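Local coordinates for protein extracellular invertase (Aspergillus kawachii, PDB 5XH8) that probably hydrolyses sucrose and transfers fructosyl units to build fructooligosaccharides such as 1-kestose, as a secreted beta-fructofuranosidase of glycoside hydrolase family 32, at residues F58-S63 with G82-V87; A96-S101 with T116-L121. All coordinates share one frame; numbering follows the deposited sequence.

Interaction 1 (F58-S63 with G82-V87); sequences FLHDGS and GNQVIV. With ACT (acetate ion), chain I.
Gln84 reaches from the loop 82-87 to the turn that ends strand 54-60 and donates its amide to the backbone of His60. In this hydrogen bond NE2 of Gln84 lies 2.9 Å from O of His60, with an N-H...O angle of 146°. The acceptor lies near the Gln84 amide plane, whereas the donor stands well above the carbonyl plane. On the opposite face of that carbonyl, Ser63 N closes the type I' turn 60-63, so two donors grip one oxygen. A bend at chi2 (87°) turns CD of Gln84 toward the turn. One water donates a hydrogen bond to OD2 of Asp61 and accepts one from NE2 of Gln84; OD1 of Asp61 is bonded to Gln38 N.

The imidazole of His60 crosses the Gln84 side chain at about a right angle, the two flat groups inclined by 35°. CD2 of His60 also comes within 3.5 Å of Gly82 O, which Ser66 OG hydrogen-bonds. ND1 of His60 is bonded to Gln38 O, while NE2 donates to an acetate, probably from the crystallisation liquor, 3.0 Å from its OXT.

Beyond the polar bonds, Ser63 O meets CG of Gln84 and CG1 of Val87, each at 3.5 Å. The contact is therefore mainly polar, a side-chain amide joining an irregular loop to a turn without any backbone pairing between them.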
loop_
_atom_site.group_PDB
_atom_site.type_symbol
_atom_site.label_atom_id
_atom_site.label_comp_id
_atom_site.label_asym_id
_atom_site.label_seq_id
_atom_site.Cartn_x
_atom_site.Cartn_y
_atom_site.Cartn_z
ATOM N N PHE A 58 -6.869 -24.250 0.291
ATOM C CA PHE A 58 -7.980 -23.816 -0.568
ATOM C C PHE A 58 -8.749 -22.684 0.099
ATOM O O PHE A 58 -8.852 -22.636 1.322
ATOM C CB PHE A 58 -8.929 -24.981 -0.928
ATOM C CG PHE A 58 -9.239 -25.880 0.226
ATOM C CD1 PHE A 58 -10.222 -25.540 1.141
ATOM C CD2 PHE A 58 -8.527 -27.047 0.419
ATOM C CE1 PHE A 58 -10.482 -26.360 2.239
ATOM C CE2 PHE A 58 -8.783 -27.869 1.495
ATOM C CZ PHE A 58 -9.758 -27.526 2.419
ATOM N N LEU A 59 -9.274 -21.769 -0.711
ATOM C CA LEU A 59 -10.224 -20.762 -0.221
ATOM C C LEU A 59 -11.437 -21.476 0.359
ATOM O O LEU A 59 -11.842 -22.519 -0.149
ATOM C CB LEU A 59 -10.666 -19.831 -1.347
ATOM C CG LEU A 59 -9.580 -18.979 -2.027
ATOM C CD1 LEU A 59 -10.235 -17.900 -2.853
ATOM C CD2 LEU A 59 -8.622 -18.372 -1.015
ATOM N N HIS A 60 -11.967 -20.947 1.462
ATOM C CA HIS A 60 -13.046 -21.596 2.204
ATOM C C HIS A 60 -14.030 -20.522 2.667
ATOM O O HIS A 60 -13.660 -19.558 3.357
ATOM C CB HIS A 60 -12.487 -22.401 3.382
ATOM C CG HIS A 60 -13.512 -23.153 4.164
ATOM N ND1 HIS A 60 -14.610 -23.751 3.574
ATOM C CD2 HIS A 60 -13.583 -23.452 5.482
ATOM C CE1 HIS A 60 -15.305 -24.389 4.493
ATOM N NE2 HIS A 60 -14.714 -24.221 5.659
ATOM N N ASP A 61 -15.270 -20.659 2.201
ATOM C CA ASP A 61 -16.398 -19.798 2.589
ATOM C C ASP A 61 -16.169 -18.317 2.313
ATOM O O ASP A 61 -16.703 -17.456 3.003
ATOM C CB ASP A 61 -16.754 -20.056 4.050
ATOM C CG ASP A 61 -17.458 -21.411 4.239
ATOM O OD1 ASP A 61 -18.247 -21.784 3.355
ATOM O OD2 ASP A 61 -17.222 -22.096 5.250
ATOM N N GLY A 62 -15.354 -18.015 1.315
ATOM C CA GLY A 62 -15.050 -16.613 1.008
ATOM C C GLY A 62 -14.373 -15.851 2.128
ATOM O O GLY A 62 -14.433 -14.623 2.149
ATOM N N SER A 63 -13.722 -16.563 3.048
ATOM C CA SER A 63 -13.170 -15.924 4.234
ATOM C C SER A 63 -11.812 -16.478 4.595
ATOM O O SER A 63 -11.547 -16.760 5.752
ATOM C CB SER A 63 -14.128 -16.117 5.431
ATOM O OG SER A 63 -15.447 -15.840 5.028
ATOM N N GLY A 82 -10.740 -27.810 9.941
ATOM C CA GLY A 82 -11.205 -27.179 8.743
ATOM C C GLY A 82 -11.260 -25.677 8.798
ATOM O O GLY A 82 -11.434 -25.074 7.766
ATOM N N ASN A 83 -11.109 -25.082 9.978
ATOM C CA ASN A 83 -11.112 -23.628 10.134
ATOM C C ASN A 83 -9.847 -23.022 9.505
ATOM O O ASN A 83 -8.784 -23.656 9.469
ATOM C CB ASN A 83 -11.229 -23.210 11.603
ATOM C CG ASN A 83 -12.526 -23.688 12.244
ATOM O OD1 ASN A 83 -12.520 -24.335 13.285
ATOM N ND2 ASN A 83 -13.621 -23.429 11.601
ATOM N N GLN A 84 -10.012 -21.807 8.990
ATOM C CA GLN A 84 -9.045 -21.193 8.093
ATOM C C GLN A 84 -7.720 -20.949 8.835
ATOM O O GLN A 84 -7.715 -20.663 10.038
ATOM C CB GLN A 84 -9.605 -19.882 7.523
ATOM C CG GLN A 84 -10.716 -20.047 6.478
ATOM C CD GLN A 84 -12.125 -20.150 7.054
ATOM O OE1 GLN A 84 -12.295 -20.488 8.205
ATOM N NE2 GLN A 84 -13.150 -19.891 6.223
ATOM N N VAL A 85 -6.616 -21.103 8.118
ATOM C CA VAL A 85 -5.276 -20.837 8.658
ATOM C C VAL A 85 -4.904 -19.355 8.566
ATOM O O VAL A 85 -3.894 -18.917 9.141
ATOM C CB VAL A 85 -4.212 -21.731 7.967
ATOM C CG1 VAL A 85 -4.662 -23.175 8.001
ATOM C CG2 VAL A 85 -3.939 -21.310 6.515
ATOM N N ILE A 86 -5.660 -18.620 7.763
ATOM C CA ILE A 86 -5.516 -17.175 7.633
ATOM C C ILE A 86 -6.872 -16.616 7.187
ATOM O O ILE A 86 -7.527 -17.222 6.343
ATOM C CB ILE A 86 -4.361 -16.774 6.670
ATOM C CG1 ILE A 86 -4.135 -15.258 6.651
ATOM C CG2 ILE A 86 -4.557 -17.322 5.257
ATOM C CD1 ILE A 86 -2.871 -14.850 5.894
ATOM N N VAL A 87 -7.255 -15.464 7.750
ATOM C CA VAL A 87 -8.536 -14.843 7.492
ATOM C C VAL A 87 -8.332 -13.372 7.184
ATOM O O VAL A 87 -7.341 -12.790 7.615
ATOM C CB VAL A 87 -9.524 -15.010 8.691
ATOM C CG1 VAL A 87 -9.913 -16.477 8.884
ATOM C CG2 VAL A 87 -8.971 -14.448 9.999
HETATM C C ACT I . -15.402 -25.694 8.642
HETATM O O ACT I . -15.754 -26.386 7.617
HETATM O OXT ACT I . -15.115 -24.457 8.596
HETATM C CH3 ACT I . -15.275 -26.288 10.006
HETATM O O HOH W 1 -15.766 -20.799 7.053
#

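Interaction 2 (A96-S101 with T116-L121); sequences AVFDGS and TSVSYL
Phe98 and Val118 meet on one face of the beta hairpin formed by strands 96-103 and 112-118, the first two strands of a four-stranded antiparallel sheet, a blade of the family 32 beta-propeller. From its CB, Phe98 starts against Thr116, where the two CB atoms are 3.6 Å apart. CG lies anti to the carbonyl carbon (chi1 -82°), and from there the ring turns one face to CG2 of Val118. Its CG and CD2 are the ring atoms nearest to CG2 of Val118, CD2 at 3.4 Å. This methyl sits over the ring centre, 3.5 Å from the centroid and 13° off the ring normal, a CH-pi contact. At the tip, CZ only brushes CD2 of Leu121 at 4.4 Å. Arg170 and Glu134 also touch the Phe98 side chain.

Ala96 and Val118 form a hydrogen-bonded pair, with N-H...O bonds in both directions; Val97 and Ser117 form the non-hydrogen-bonded pair beside it. Phe98 N then donates to Thr116 O, and Thr116 N to Asp99 O. OG1 of Thr116 is held by Gln136 and by Asp171 N, linking the hairpin to the next strand of its sheet and to strand 166-176. A glycerol, probably from the crystallisation liquor, is hydrogen-bonded through O1 to the backbone N of Asp99. Beside the aromatic contact, CB of Ala96 packs 3.7 Å from CB of Val118.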
loop_
_atom_site.group_PDB
_atom_site.type_symbol
_atom_site.label_atom_id
_atom_site.label_comp_id
_atom_site.label_asym_id
_atom_site.label_seq_id
_atom_site.Cartn_x
_atom_site.Cartn_y
_atom_site.Cartn_z
ATOM N N ALA A 96 -10.559 -8.827 2.047
ATOM C CA ALA A 96 -10.498 -10.228 1.633
ATOM C C ALA A 96 -9.081 -10.770 1.595
ATOM O O ALA A 96 -8.097 -9.999 1.483
ATOM C CB ALA A 96 -11.169 -10.400 0.264
ATOM N N VAL A 97 -9.002 -12.093 1.698
ATOM C CA VAL A 97 -7.788 -12.840 1.472
ATOM C C VAL A 97 -7.986 -13.590 0.165
ATOM O O VAL A 97 -8.894 -14.432 0.055
ATOM C CB VAL A 97 -7.526 -13.857 2.588
ATOM C CG1 VAL A 97 -6.395 -14.835 2.201
ATOM C CG2 VAL A 97 -7.195 -13.137 3.882
ATOM N N PHE A 98 -7.140 -13.282 -0.814
ATOM C CA PHE A 98 -7.135 -13.978 -2.103
ATOM C C PHE A 98 -5.992 -15.010 -2.117
ATOM O O PHE A 98 -5.336 -15.254 -1.093
ATOM C CB PHE A 98 -7.050 -12.952 -3.247
ATOM C CG PHE A 98 -8.377 -12.307 -3.654
ATOM C CD1 PHE A 98 -9.585 -12.494 -2.934
ATOM C CD2 PHE A 98 -8.402 -11.459 -4.756
ATOM C CE1 PHE A 98 -10.755 -11.854 -3.342
ATOM C CE2 PHE A 98 -9.579 -10.825 -5.156
ATOM C CZ PHE A 98 -10.754 -11.032 -4.465
ATOM N N ASP A 99 -5.773 -15.647 -3.259
ATOM C CA ASP A 99 -4.852 -16.768 -3.349
ATOM C C ASP A 99 -3.417 -16.361 -2.998
ATOM O O ASP A 99 -3.014 -15.228 -3.222
ATOM C CB ASP A 99 -4.833 -17.346 -4.783
ATOM C CG ASP A 99 -6.145 -18.012 -5.193
ATOM O OD1 ASP A 99 -6.897 -18.452 -4.292
ATOM O OD2 ASP A 99 -6.405 -18.101 -6.421
ATOM N N GLY A 100 -2.656 -17.326 -2.502
ATOM C CA GLY A 100 -1.233 -17.178 -2.303
ATOM C C GLY A 100 -0.535 -18.514 -2.447
ATOM O O GLY A 100 -1.198 -19.578 -2.557
ATOM N N SER A 101 0.798 -18.459 -2.417
ATOM C CA SER A 101 1.620 -19.641 -2.468
ATOM C C SER A 101 2.723 -19.559 -1.418
ATOM O O SER A 101 3.004 -18.477 -0.858
ATOM C CB SER A 101 2.203 -19.830 -3.877
ATOM O OG SER A 101 2.885 -18.674 -4.312
ATOM N N THR A 116 -2.376 -12.556 -2.001
ATOM C CA THR A 116 -3.036 -11.313 -2.371
ATOM C C THR A 116 -3.946 -10.847 -1.238
ATOM O O THR A 116 -4.960 -11.483 -0.928
ATOM C CB THR A 116 -3.814 -11.404 -3.688
ATOM O OG1 THR A 116 -2.908 -11.727 -4.753
ATOM C CG2 THR A 116 -4.469 -10.049 -4.004
ATOM N N SER A 117 -3.559 -9.714 -0.659
ATOM C CA SER A 117 -4.281 -9.022 0.398
ATOM C C SER A 117 -5.203 -7.967 -0.251
ATOM O O SER A 117 -4.731 -7.124 -1.004
ATOM C CB SER A 117 -3.277 -8.401 1.371
ATOM O OG SER A 117 -2.164 -7.815 0.714
ATOM N N VAL A 118 -6.513 -8.060 0.007
ATOM C CA VAL A 118 -7.524 -7.246 -0.663
ATOM C C VAL A 118 -8.104 -6.151 0.272
ATOM O O VAL A 118 -8.553 -6.423 1.405
ATOM C CB VAL A 118 -8.637 -8.118 -1.241
ATOM C CG1 VAL A 118 -9.763 -7.287 -1.864
ATOM C CG2 VAL A 118 -8.072 -9.100 -2.265
ATOM N N SER A 119 -8.059 -4.910 -0.215
ATOM C CA SER A 119 -8.536 -3.732 0.521
ATOM C C SER A 119 -9.766 -3.025 -0.074
ATOM O O SER A 119 -10.372 -2.182 0.605
ATOM C CB SER A 119 -7.406 -2.730 0.646
ATOM O OG SER A 119 -6.310 -3.285 1.333
ATOM N N TYR A 120 -10.128 -3.348 -1.316
ATOM C CA TYR A 120 -11.254 -2.702 -2.025
ATOM C C TYR A 120 -11.913 -3.693 -2.966
ATOM O O TYR A 120 -11.220 -4.444 -3.659
ATOM C CB TYR A 120 -10.803 -1.487 -2.863
ATOM C CG TYR A 120 -10.248 -0.393 -2.009
ATOM C CD1 TYR A 120 -11.091 0.526 -1.369
ATOM C CD2 TYR A 120 -8.878 -0.297 -1.786
ATOM C CE1 TYR A 120 -10.571 1.496 -0.524
ATOM C CE2 TYR A 120 -8.351 0.660 -0.921
ATOM C CZ TYR A 120 -9.191 1.551 -0.297
ATOM O OH TYR A 120 -8.660 2.505 0.535
ATOM N N LEU A 121 -13.240 -3.664 -2.980
ATOM C CA LEU A 121 -14.072 -4.448 -3.888
ATOM C C LEU A 121 -15.117 -3.472 -4.496
ATOM O O LEU A 121 -15.403 -2.451 -3.897
ATOM C CB LEU A 121 -14.775 -5.566 -3.117
ATOM C CG LEU A 121 -13.946 -6.775 -2.689
ATOM C CD1 LEU A 121 -14.800 -7.722 -1.845
ATOM C CD2 LEU A 121 -13.404 -7.530 -3.900
#

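How the interactions relate
From the N terminus, strand 54-60 runs into its turn, and the chain passes through strands 65-70 and 77-78 before loop 82-87 returns to that turn, closing interaction 1. After a further loop, strand 96-103 begins; its hairpin partner 112-118 comes back along it to close interaction 2. The two closures follow in series, neither nesting nor crossing. Interaction 1 ties a loop to the end of strand 54-60, in the sheet that also holds 37-47; interaction 2 lies in the neighbouring four-stranded sheet. Their centres are 12 Å apart, and the two contacts touch: loop residue Val87 packs through its C 3.5 Å from CG2 of Val97, and strand residue Leu59 lays CG against OD1 of Asp99.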